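Local coordinates for protein N-methyltransferase (Streptoalloteichus sp. ATCC 53650, PDB 5BSZ) that probably transfers a methyl group from S-adenosylmethionine to the amino nitrogen of a deoxysugar on the pathway to the antitumour antibiotic kedarcidin, at residues P152-D157 and Q235-L240; L175-R180 and R186-Y191; F211-Y216 and G239-V244. All blocks are in the same frame, centred on the assembly; numbering follows the deposited sequence.

Contact 1. Residues P152-D157 and Q235-L240; sequences PGTFLD and QPRRGL. With THM (thymidine), chain G.
T154 and R237 meet with the threonine side chain over one face of the guanidinium: CG2 sits 4.3 Å above the guanidinium plane, over its centre. L156 comes to the same group from another direction, its side chain crossing that of R237 at about a right angle, with CD2 of L156 3.5 Å from NH1 of R237. Bent at chi2 and chi3 (-59°), the arginine still reaches across to loop 152-157, setting one face of its guanidinium against T154.

Most of the polar chemistry runs through the thymine ring of the bound thymidine. Its N3 donates a nearly straight bond to T154 O at 3.0 Å. The backbone N of L156 gives its hydrogen to thymidine O2, also at 3.0 Å. NH1 of R237 reaches thymidine O4 at 3.3 Å, with O4 in the plane of the guanidinium. T154 O also lies near R237 NH1, but the angle there is too poor for a bond. One water takes a hydrogen from R237 NH1 and gives one to G153 O; a second joins T154 OG1 to R237 O. OG1 is held as well by S151 N, just ahead of the segment. L156 lays its CG and CD1 against the base, CD1 3.4 Å from C4 of the thymidine. F155 leaves the backbone pointing away from 235-240, and its ring comes near thymidine O2 and O3'.

Two surface loops thus share one nucleoside site, reading the O2, N3 and O4 edge of thymine, as would suit a substrate carried on a thymidine nucleotide.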
loop_
_atom_site.group_PDB
_atom_site.type_symbol
_atom_site.label_atom_id
_atom_site.label_comp_id
_atom_site.label_asym_id
_atom_site.label_seq_id
_atom_site.Cartn_x
_atom_site.Cartn_y
_atom_site.Cartn_z
ATOM N N PRO A 152 13.209 13.044 27.266
ATOM C CA PRO A 152 11.766 13.263 27.435
ATOM C C PRO A 152 11.397 14.724 27.533
ATOM O O PRO A 152 10.385 15.091 26.937
ATOM C CB PRO A 152 11.459 12.521 28.734
ATOM C CG PRO A 152 12.414 11.404 28.697
ATOM C CD PRO A 152 13.680 11.974 28.148
ATOM N N GLY A 153 12.218 15.532 28.224
ATOM C CA GLY A 153 11.975 16.985 28.388
ATOM C C GLY A 153 12.030 17.801 27.121
ATOM O O GLY A 153 11.198 18.700 26.879
ATOM N N THR A 154 12.975 17.437 26.250
ATOM C CA THR A 154 13.303 18.266 25.120
ATOM C C THR A 154 12.672 17.793 23.817
ATOM O O THR A 154 12.658 18.525 22.846
ATOM C CB THR A 154 14.829 18.431 24.966
ATOM O OG1 THR A 154 15.471 17.150 24.994
ATOM C CG2 THR A 154 15.400 19.291 26.151
ATOM N N PHE A 155 12.161 16.574 23.756
ATOM C CA PHE A 155 11.498 16.142 22.534
ATOM C C PHE A 155 10.252 16.990 22.332
ATOM O O PHE A 155 9.509 17.213 23.274
ATOM C CB PHE A 155 11.138 14.668 22.603
ATOM C CG PHE A 155 10.420 14.170 21.383
ATOM C CD1 PHE A 155 11.125 13.950 20.195
ATOM C CD2 PHE A 155 9.056 14.019 21.385
ATOM C CE1 PHE A 155 10.461 13.549 19.042
ATOM C CE2 PHE A 155 8.392 13.564 20.248
ATOM C CZ PHE A 155 9.090 13.339 19.073
ATOM N N LEU A 156 10.033 17.438 21.101
ATOM C CA LEU A 156 8.915 18.321 20.787
ATOM C C LEU A 156 7.908 17.536 20.001
ATOM O O LEU A 156 8.234 17.030 18.972
ATOM C CB LEU A 156 9.398 19.504 19.932
ATOM C CG LEU A 156 10.332 20.420 20.725
ATOM C CD1 LEU A 156 10.805 21.556 19.820
ATOM C CD2 LEU A 156 9.729 20.897 22.067
ATOM N N ASP A 157 6.685 17.452 20.497
ATOM C CA ASP A 157 5.561 16.854 19.795
ATOM C C ASP A 157 5.207 17.780 18.626
ATOM O O ASP A 157 5.530 18.962 18.630
ATOM C CB ASP A 157 4.389 16.746 20.783
ATOM C CG ASP A 157 4.823 16.116 22.105
ATOM O OD1 ASP A 157 5.149 14.919 22.044
ATOM O OD2 ASP A 157 4.906 16.787 23.174
ATOM N N GLN A 235 23.469 20.432 19.126
ATOM C CA GLN A 235 22.248 21.169 18.849
ATOM C C GLN A 235 21.807 21.910 20.100
ATOM O O GLN A 235 22.096 21.471 21.248
ATOM C CB GLN A 235 21.153 20.207 18.336
ATOM C CG GLN A 235 21.577 19.448 17.075
ATOM C CD GLN A 235 20.463 18.836 16.255
ATOM O OE1 GLN A 235 20.658 17.838 15.518
ATOM N NE2 GLN A 235 19.293 19.449 16.330
ATOM N N PRO A 236 21.152 23.064 19.893
ATOM C CA PRO A 236 20.573 23.790 21.028
ATOM C C PRO A 236 19.630 22.915 21.831
ATOM O O PRO A 236 18.870 22.151 21.250
ATOM C CB PRO A 236 19.810 24.936 20.343
ATOM C CG PRO A 236 20.635 25.211 19.134
ATOM C CD PRO A 236 21.019 23.841 18.652
ATOM N N ARG A 237 19.760 23.005 23.147
ATOM C CA ARG A 237 18.929 22.352 24.139
ATOM C C ARG A 237 19.284 20.883 24.209
ATOM O O ARG A 237 18.742 20.141 25.016
ATOM C CB ARG A 237 17.423 22.518 23.869
ATOM C CG ARG A 237 16.945 23.902 23.454
ATOM C CD ARG A 237 15.515 24.131 23.946
ATOM N NE ARG A 237 14.622 23.117 23.399
ATOM C CZ ARG A 237 13.564 22.575 24.002
ATOM N NH1 ARG A 237 12.889 21.642 23.344
ATOM N NH2 ARG A 237 13.149 22.960 25.209
ATOM N N ARG A 238 20.211 20.397 23.397
ATOM C CA ARG A 238 20.725 19.094 23.807
ATOM C C ARG A 238 22.186 18.907 24.035
ATOM O O ARG A 238 22.557 18.101 24.859
ATOM C CB ARG A 238 20.212 17.922 22.981
ATOM C CG ARG A 238 20.385 18.004 21.514
ATOM C CD ARG A 238 19.780 16.726 20.909
ATOM N NE ARG A 238 20.666 16.434 19.764
ATOM C CZ ARG A 238 20.344 15.835 18.631
ATOM N NH1 ARG A 238 19.099 15.462 18.394
ATOM N NH2 ARG A 238 21.319 15.563 17.763
ATOM N N GLY A 239 23.019 19.598 23.290
ATOM C CA GLY A 239 24.406 19.555 23.638
ATOM C C GLY A 239 25.096 18.262 23.249
ATOM O O GLY A 239 24.609 17.515 22.366
ATOM N N LEU A 240 26.258 18.031 23.862
ATOM C CA LEU A 240 26.989 16.803 23.636
ATOM C C LEU A 240 27.334 16.199 24.952
ATOM O O LEU A 240 27.633 16.934 25.897
ATOM C CB LEU A 240 28.254 17.081 22.826
ATOM C CG LEU A 240 28.147 17.562 21.400
ATOM C CD1 LEU A 240 29.557 17.728 20.858
ATOM C CD2 LEU A 240 27.382 16.633 20.458
HETATM O "O5'" THM G . 14.753 16.785 13.192
HETATM C "C5'" THM G . 13.346 16.769 13.509
HETATM C "C4'" THM G . 13.078 16.035 14.827
HETATM O "O4'" THM G . 13.705 16.895 15.782
HETATM C "C3'" THM G . 11.596 15.897 15.278
HETATM O "O3'" THM G . 11.222 14.522 15.510
HETATM C "C2'" THM G . 11.408 16.728 16.564
HETATM C "C1'" THM G . 12.873 17.012 16.938
HETATM N N1 THM G . 13.264 18.235 17.659
HETATM C C2 THM G . 13.020 18.083 19.037
HETATM O O2 THM G . 12.474 17.021 19.371
HETATM N N3 THM G . 13.317 19.014 19.940
HETATM C C4 THM G . 13.922 20.144 19.574
HETATM O O4 THM G . 14.225 21.024 20.446
HETATM C C5 THM G . 14.211 20.317 18.136
HETATM C C5M THM G . 14.877 21.624 17.796
HETATM C C6 THM G . 13.890 19.333 17.207
HETATM O O HOH W 1 10.656 20.809 25.373
HETATM O O HOH W 2 17.969 17.286 25.624
#

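Contact 2. Residues L175-R180 and R186-Y191; sequences LSRSHR and RHEAHY. With THM (thymidine), chain G.
E188 and R177 face each other as a hydrogen-bonded pair of an antiparallel hairpin, and their side chains run side by side in the same direction. The arginine is extended, with CG anti to its own N (chi1 -172°), which carries NH2 up to the glutamate. There R177 NH2 forms a salt bridge with E188 OE1 at 3.0 Å, meeting it on the syn side, 17° out of the carboxylate plane. OE1 in turn lies in the guanidinium plane, although the two flat groups are turned 75° apart.

R186, the next large contributor, pairs with H179. R186 CB lies over one face of the imidazole, 4.3 Å from the ring centroid in a CH-pi contact, while CG and CD run on past CE1, and the guanidinium plane stands nearly perpendicular to that ring. A water is hydrogen-bonded to H179 ND1 at 2.6 Å and lies within bonding distance of R186 O and E188 OE1, joining the two residue pairs. The polar ends are taken up by others: R186 NE by D207, and both R186 NH1 and H179 NE2 by D13 of a third subunit.

Between the strands the backbone ladder is regular, from L175 and H190 to H179 and R186, and R186 N to H179 O is its shortest rung at 2.7 Å. On the face of S178 and H187, S178 OG is hydrogen-bonded to the thymidine O3' at 2.7 Å.

The hairpin forms the middle of a four-stranded antiparallel sheet. Strand 160-166 flanks 171-181, strand 198-209 flanks 184-195, and the face bearing R177, R186 and H190 is packed by two other subunits.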
loop_
_atom_site.group_PDB
_atom_site.type_symbol
_atom_site.label_atom_id
_atom_site.label_comp_id
_atom_site.label_asym_id
_atom_site.label_seq_id
_atom_site.Cartn_x
_atom_site.Cartn_y
_atom_site.Cartn_z
ATOM N N LEU A 175 7.878 13.112 3.004
ATOM C CA LEU A 175 7.085 13.671 4.086
ATOM C C LEU A 175 7.377 12.830 5.316
ATOM O O LEU A 175 7.385 11.602 5.227
ATOM C CB LEU A 175 5.599 13.590 3.761
ATOM C CG LEU A 175 4.564 14.182 4.679
ATOM C CD1 LEU A 175 4.874 15.668 4.780
ATOM C CD2 LEU A 175 3.113 13.985 4.211
ATOM N N SER A 176 7.550 13.492 6.452
ATOM C CA SER A 176 7.920 12.791 7.664
ATOM C C SER A 176 7.126 13.350 8.832
ATOM O O SER A 176 6.687 14.507 8.803
ATOM C CB SER A 176 9.435 12.910 7.853
ATOM O OG SER A 176 9.764 14.183 8.381
ATOM N N ARG A 177 6.963 12.541 9.866
ATOM C CA ARG A 177 6.150 12.878 11.017
ATOM C C ARG A 177 6.734 12.137 12.197
ATOM O O ARG A 177 7.235 11.018 12.009
ATOM C CB ARG A 177 4.774 12.342 10.816
ATOM C CG ARG A 177 3.819 12.801 11.861
ATOM C CD ARG A 177 2.553 12.039 11.702
ATOM N NE ARG A 177 1.724 12.323 12.853
ATOM C CZ ARG A 177 1.390 11.435 13.775
ATOM N NH1 ARG A 177 0.631 11.830 14.776
ATOM N NH2 ARG A 177 1.782 10.172 13.711
ATOM N N SER A 178 6.694 12.727 13.394
ATOM C CA SER A 178 7.162 12.013 14.595
ATOM C C SER A 178 6.183 12.190 15.752
ATOM O O SER A 178 5.464 13.179 15.808
ATOM C CB SER A 178 8.595 12.415 14.941
ATOM O OG SER A 178 8.660 13.655 15.643
ATOM N N HIS A 179 6.107 11.213 16.641
ATOM C CA HIS A 179 5.315 11.328 17.845
ATOM C C HIS A 179 5.906 10.475 18.952
ATOM O O HIS A 179 6.688 9.533 18.728
ATOM C CB HIS A 179 3.843 10.960 17.646
ATOM C CG HIS A 179 3.565 9.506 17.433
ATOM N ND1 HIS A 179 3.742 8.885 16.210
ATOM C CD2 HIS A 179 3.031 8.579 18.255
ATOM C CE1 HIS A 179 3.396 7.627 16.322
ATOM N NE2 HIS A 179 3.009 7.400 17.561
ATOM N N ARG A 180 5.476 10.807 20.154
ATOM C CA ARG A 180 6.034 10.248 21.360
ATOM C C ARG A 180 5.156 9.089 21.761
ATOM O O ARG A 180 3.920 9.163 21.686
ATOM C CB ARG A 180 6.012 11.383 22.394
ATOM C CG ARG A 180 6.450 11.004 23.792
ATOM C CD ARG A 180 5.897 12.033 24.806
ATOM N NE ARG A 180 6.173 13.434 24.460
ATOM C CZ ARG A 180 7.240 14.133 24.848
ATOM N NH1 ARG A 180 7.365 15.395 24.482
ATOM N NH2 ARG A 180 8.164 13.564 25.622
ATOM N N ARG A 186 8.685 7.911 17.813
ATOM C CA ARG A 186 8.408 7.115 16.649
ATOM C C ARG A 186 8.356 7.983 15.430
ATOM O O ARG A 186 7.603 8.972 15.355
ATOM C CB ARG A 186 7.086 6.378 16.822
ATOM C CG ARG A 186 6.698 5.524 15.633
ATOM C CD ARG A 186 5.747 4.419 16.079
ATOM N NE ARG A 186 6.424 3.394 16.885
ATOM C CZ ARG A 186 5.829 2.341 17.397
ATOM N NH1 ARG A 186 4.531 2.156 17.200
ATOM N NH2 ARG A 186 6.528 1.421 18.020
ATOM N N HIS A 187 9.196 7.632 14.474
ATOM C CA HIS A 187 9.446 8.459 13.292
ATOM C C HIS A 187 8.922 7.788 12.026
ATOM O O HIS A 187 9.307 6.656 11.674
ATOM C CB HIS A 187 10.976 8.732 13.179
ATOM C CG HIS A 187 11.483 9.486 14.354
ATOM N ND1 HIS A 187 11.642 10.857 14.346
ATOM C CD2 HIS A 187 11.789 9.074 15.608
ATOM C CE1 HIS A 187 12.022 11.254 15.548
ATOM N NE2 HIS A 187 12.109 10.194 16.334
ATOM N N GLU A 188 7.993 8.451 11.346
ATOM C CA GLU A 188 7.488 7.915 10.063
ATOM C C GLU A 188 7.995 8.750 8.906
ATOM O O GLU A 188 7.889 9.991 8.954
ATOM C CB GLU A 188 6.001 8.029 10.031
ATOM C CG GLU A 188 5.252 7.169 10.964
ATOM C CD GLU A 188 3.819 7.630 11.141
ATOM O OE1 GLU A 188 3.588 8.673 11.808
ATOM O OE2 GLU A 188 2.929 6.920 10.628
ATOM N N ALA A 189 8.558 8.103 7.890
ATOM C CA ALA A 189 9.047 8.794 6.695
ATOM C C ALA A 189 8.404 8.114 5.467
ATOM O O ALA A 189 8.449 6.902 5.356
ATOM C CB ALA A 189 10.571 8.669 6.575
ATOM N N HIS A 190 7.789 8.895 4.584
ATOM C CA HIS A 190 7.224 8.392 3.328
ATOM C C HIS A 190 7.894 9.151 2.208
ATOM O O HIS A 190 8.167 10.360 2.317
ATOM C CB HIS A 190 5.713 8.587 3.256
ATOM C CG HIS A 190 4.948 7.702 4.179
ATOM N ND1 HIS A 190 4.094 6.709 3.734
ATOM C CD2 HIS A 190 4.923 7.644 5.534
ATOM C CE1 HIS A 190 3.549 6.110 4.776
ATOM N NE2 HIS A 190 4.041 6.653 5.876
ATOM N N TYR A 191 8.202 8.415 1.155
ATOM C CA TYR A 191 8.665 8.973 -0.110
ATOM C C TYR A 191 7.751 8.580 -1.284
ATOM O O TYR A 191 7.285 7.417 -1.335
ATOM C CB TYR A 191 10.021 8.388 -0.448
ATOM C CG TYR A 191 11.137 8.753 0.470
ATOM C CD1 TYR A 191 11.296 8.123 1.696
ATOM C CD2 TYR A 191 12.059 9.722 0.095
ATOM C CE1 TYR A 191 12.347 8.465 2.544
ATOM C CE2 TYR A 191 13.119 10.053 0.914
ATOM C CZ TYR A 191 13.248 9.434 2.138
ATOM O OH TYR A 191 14.315 9.787 2.930
HETATM O "O5'" THM G . 14.753 16.785 13.192
HETATM C "C5'" THM G . 13.346 16.769 13.509
HETATM C "C4'" THM G . 13.078 16.035 14.827
HETATM O "O4'" THM G . 13.705 16.895 15.782
HETATM C "C3'" THM G . 11.596 15.897 15.278
HETATM O "O3'" THM G . 11.222 14.522 15.510
HETATM C "C2'" THM G . 11.408 16.728 16.564
HETATM C "C1'" THM G . 12.873 17.012 16.938
HETATM N N1 THM G . 13.264 18.235 17.659
HETATM C C2 THM G . 13.020 18.083 19.037
HETATM O O2 THM G . 12.474 17.021 19.371
HETATM N N3 THM G . 13.317 19.014 19.940
HETATM C C4 THM G . 13.922 20.144 19.574
HETATM O O4 THM G . 14.225 21.024 20.446
HETATM C C5 THM G . 14.211 20.317 18.136
HETATM C C5M THM G . 14.877 21.624 17.796
HETATM C C6 THM G . 13.890 19.333 17.207
HETATM O O HOH W 3 4.897 9.394 13.967
#

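Contact 3. Residues F211-Y216 and G239-V244; sequences FPAEDY and GLFVGV
Helix 213-222 packs against strand 240-245 of the mixed sheet of the methyltransferase domain, a Rossmann-like fold in which this strand runs antiparallel to its neighbours 143-146 and 225-230. The contact rests on F241, whose ring reaches from the strand to the first turn of the helix and is met there by Y216 and A213.

Y216 places its CB over the centre of the F241 ring, 3.7 Å from the centroid and only 9° off the ring normal, so this is a CH-pi contact made nearly head-on. The two aromatic planes are almost parallel, at 10°, but displaced so far, with 4.9 Å between the ring centroids, that little of one ring lies over the other. The tyrosine touches through CB, CG and CD2, with CD2 of Y216 3.7 Å from CE2 of F241. With CG anti to the carbonyl carbon (chi1 -80°), the tyrosine ring is carried past the phenylalanine instead of squarely onto it. A213 closes the far end of F241, its CA 3.8 Å and its CB 4.0 Å from CZ.

The F241 ring has further company: H229 stacks with it, and L217 and L220 of the same helix touch it. Y216 OH is hydrogen-bonded to W149 N, and its side chain also touches I118 and P148.

Between these two segments the chemistry is wholly apolar, made of CH-pi and van der Waals contacts. Position therefore depends on shape and close fit, while outside the pair the tyrosine hydroxyl adds a directional bond, which ties the helix to the loop after strand 143-146.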
loop_
_atom_site.group_PDB
_atom_site.type_symbol
_atom_site.label_atom_id
_atom_site.label_comp_id
_atom_site.label_asym_id
_atom_site.label_seq_id
_atom_site.Cartn_x
_atom_site.Cartn_y
_atom_site.Cartn_z
ATOM N N PHE A 211 16.213 9.252 26.274
ATOM C CA PHE A 211 16.914 9.073 27.555
ATOM C C PHE A 211 17.129 10.400 28.230
ATOM O O PHE A 211 17.525 11.379 27.582
ATOM C CB PHE A 211 18.294 8.431 27.393
ATOM C CG PHE A 211 18.287 7.049 26.847
ATOM C CD1 PHE A 211 18.675 6.807 25.555
ATOM C CD2 PHE A 211 17.982 5.967 27.659
ATOM C CE1 PHE A 211 18.692 5.514 25.064
ATOM C CE2 PHE A 211 18.020 4.683 27.188
ATOM C CZ PHE A 211 18.406 4.435 25.879
ATOM N N PRO A 212 16.848 10.474 29.543
ATOM C CA PRO A 212 17.213 11.731 30.195
ATOM C C PRO A 212 18.731 11.903 30.291
ATOM O O PRO A 212 19.473 10.929 30.263
ATOM C CB PRO A 212 16.601 11.586 31.615
ATOM C CG PRO A 212 16.226 10.163 31.806
ATOM C CD PRO A 212 16.130 9.534 30.420
ATOM N N ALA A 213 19.180 13.130 30.454
ATOM C CA ALA A 213 20.600 13.458 30.646
ATOM C C ALA A 213 21.308 12.509 31.588
ATOM O O ALA A 213 22.423 12.090 31.272
ATOM C CB ALA A 213 20.740 14.917 31.119
ATOM N N GLU A 214 20.683 12.126 32.715
ATOM C CA GLU A 214 21.383 11.330 33.744
ATOM C C GLU A 214 21.822 9.994 33.181
ATOM O O GLU A 214 22.795 9.394 33.679
ATOM C CB GLU A 214 20.519 10.880 34.946
ATOM C CG GLU A 214 19.506 11.805 35.567
ATOM C CD GLU A 214 18.258 12.046 34.737
ATOM O OE1 GLU A 214 17.176 11.416 34.914
ATOM O OE2 GLU A 214 18.380 13.022 33.988
ATOM N N ASP A 215 21.000 9.439 32.278
ATOM C CA ASP A 215 21.257 8.081 31.777
ATOM C C ASP A 215 22.520 8.088 30.903
ATOM O O ASP A 215 23.285 7.118 30.876
ATOM C CB ASP A 215 20.093 7.590 30.918
ATOM C CG ASP A 215 18.924 7.095 31.747
ATOM O OD1 ASP A 215 19.040 7.258 32.979
ATOM O OD2 ASP A 215 17.967 6.507 31.178
ATOM N N TYR A 216 22.717 9.179 30.171
ATOM C CA TYR A 216 23.912 9.270 29.281
ATOM C C TYR A 216 25.181 9.450 30.122
ATOM O O TYR A 216 26.222 8.856 29.899
ATOM C CB TYR A 216 23.753 10.492 28.396
ATOM C CG TYR A 216 22.818 10.303 27.162
ATOM C CD1 TYR A 216 23.232 9.585 26.041
ATOM C CD2 TYR A 216 21.545 10.870 27.118
ATOM C CE1 TYR A 216 22.394 9.398 24.930
ATOM C CE2 TYR A 216 20.701 10.701 25.993
ATOM C CZ TYR A 216 21.155 9.979 24.898
ATOM O OH TYR A 216 20.362 9.831 23.806
ATOM N N GLY A 239 23.019 19.598 23.290
ATOM C CA GLY A 239 24.406 19.555 23.638
ATOM C C GLY A 239 25.096 18.262 23.249
ATOM O O GLY A 239 24.609 17.515 22.366
ATOM N N LEU A 240 26.258 18.031 23.862
ATOM C CA LEU A 240 26.989 16.803 23.636
ATOM C C LEU A 240 27.334 16.199 24.952
ATOM O O LEU A 240 27.633 16.934 25.897
ATOM C CB LEU A 240 28.254 17.081 22.826
ATOM C CG LEU A 240 28.147 17.562 21.400
ATOM C CD1 LEU A 240 29.557 17.728 20.858
ATOM C CD2 LEU A 240 27.382 16.633 20.458
ATOM N N PHE A 241 27.346 14.870 25.016
ATOM C CA PHE A 241 27.937 14.170 26.145
ATOM C C PHE A 241 29.320 13.666 25.790
ATOM O O PHE A 241 29.516 13.027 24.734
ATOM C CB PHE A 241 27.052 13.041 26.634
ATOM C CG PHE A 241 25.747 13.517 27.180
ATOM C CD1 PHE A 241 25.662 14.052 28.468
ATOM C CD2 PHE A 241 24.617 13.530 26.389
ATOM C CE1 PHE A 241 24.452 14.524 28.950
ATOM C CE2 PHE A 241 23.414 14.026 26.853
ATOM C CZ PHE A 241 23.318 14.508 28.135
ATOM N N VAL A 242 30.275 14.028 26.638
ATOM C CA VAL A 242 31.699 13.693 26.379
ATOM C C VAL A 242 32.280 12.988 27.579
ATOM O O VAL A 242 31.932 13.309 28.726
ATOM C CB VAL A 242 32.537 14.933 26.052
ATOM C CG1 VAL A 242 34.000 14.574 25.806
ATOM C CG2 VAL A 242 31.979 15.631 24.816
ATOM N N GLY A 243 33.134 12.007 27.310
ATOM C CA GLY A 243 33.810 11.262 28.357
ATOM C C GLY A 243 35.284 11.160 28.019
ATOM O O GLY A 243 35.673 10.992 26.842
ATOM N N VAL A 244 36.110 11.298 29.061
ATOM C CA VAL A 244 37.544 11.103 28.898
ATOM C C VAL A 244 37.882 9.850 29.618
ATOM O O VAL A 244 37.570 9.704 30.804
ATOM C CB VAL A 244 38.360 12.264 29.461
ATOM C CG1 VAL A 244 39.851 11.933 29.449
ATOM C CG2 VAL A 244 38.041 13.501 28.638
#

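In the fold
Along the chain, the hairpin of contact 2 falls between the two segments of contact 1; contact 3 opens after it. Contacts 1 and 3 share G239 and L240 and have centres 12 Å apart, so the thymidine-binding loop 235-240 runs straight into strand 240-245 of the mixed sheet. Contact 2 belongs to the separate antiparallel sheet, with its centre 18 Å from that of contact 1 and 25 Å from that of contact 3. R180 of contact 2 joins it to contact 1 through a salt bridge with D157. Since contacts 1 and 2 both touch thymidine, the nucleoside sits where loops of the methyltransferase domain meet the sheet involved in subunit assembly.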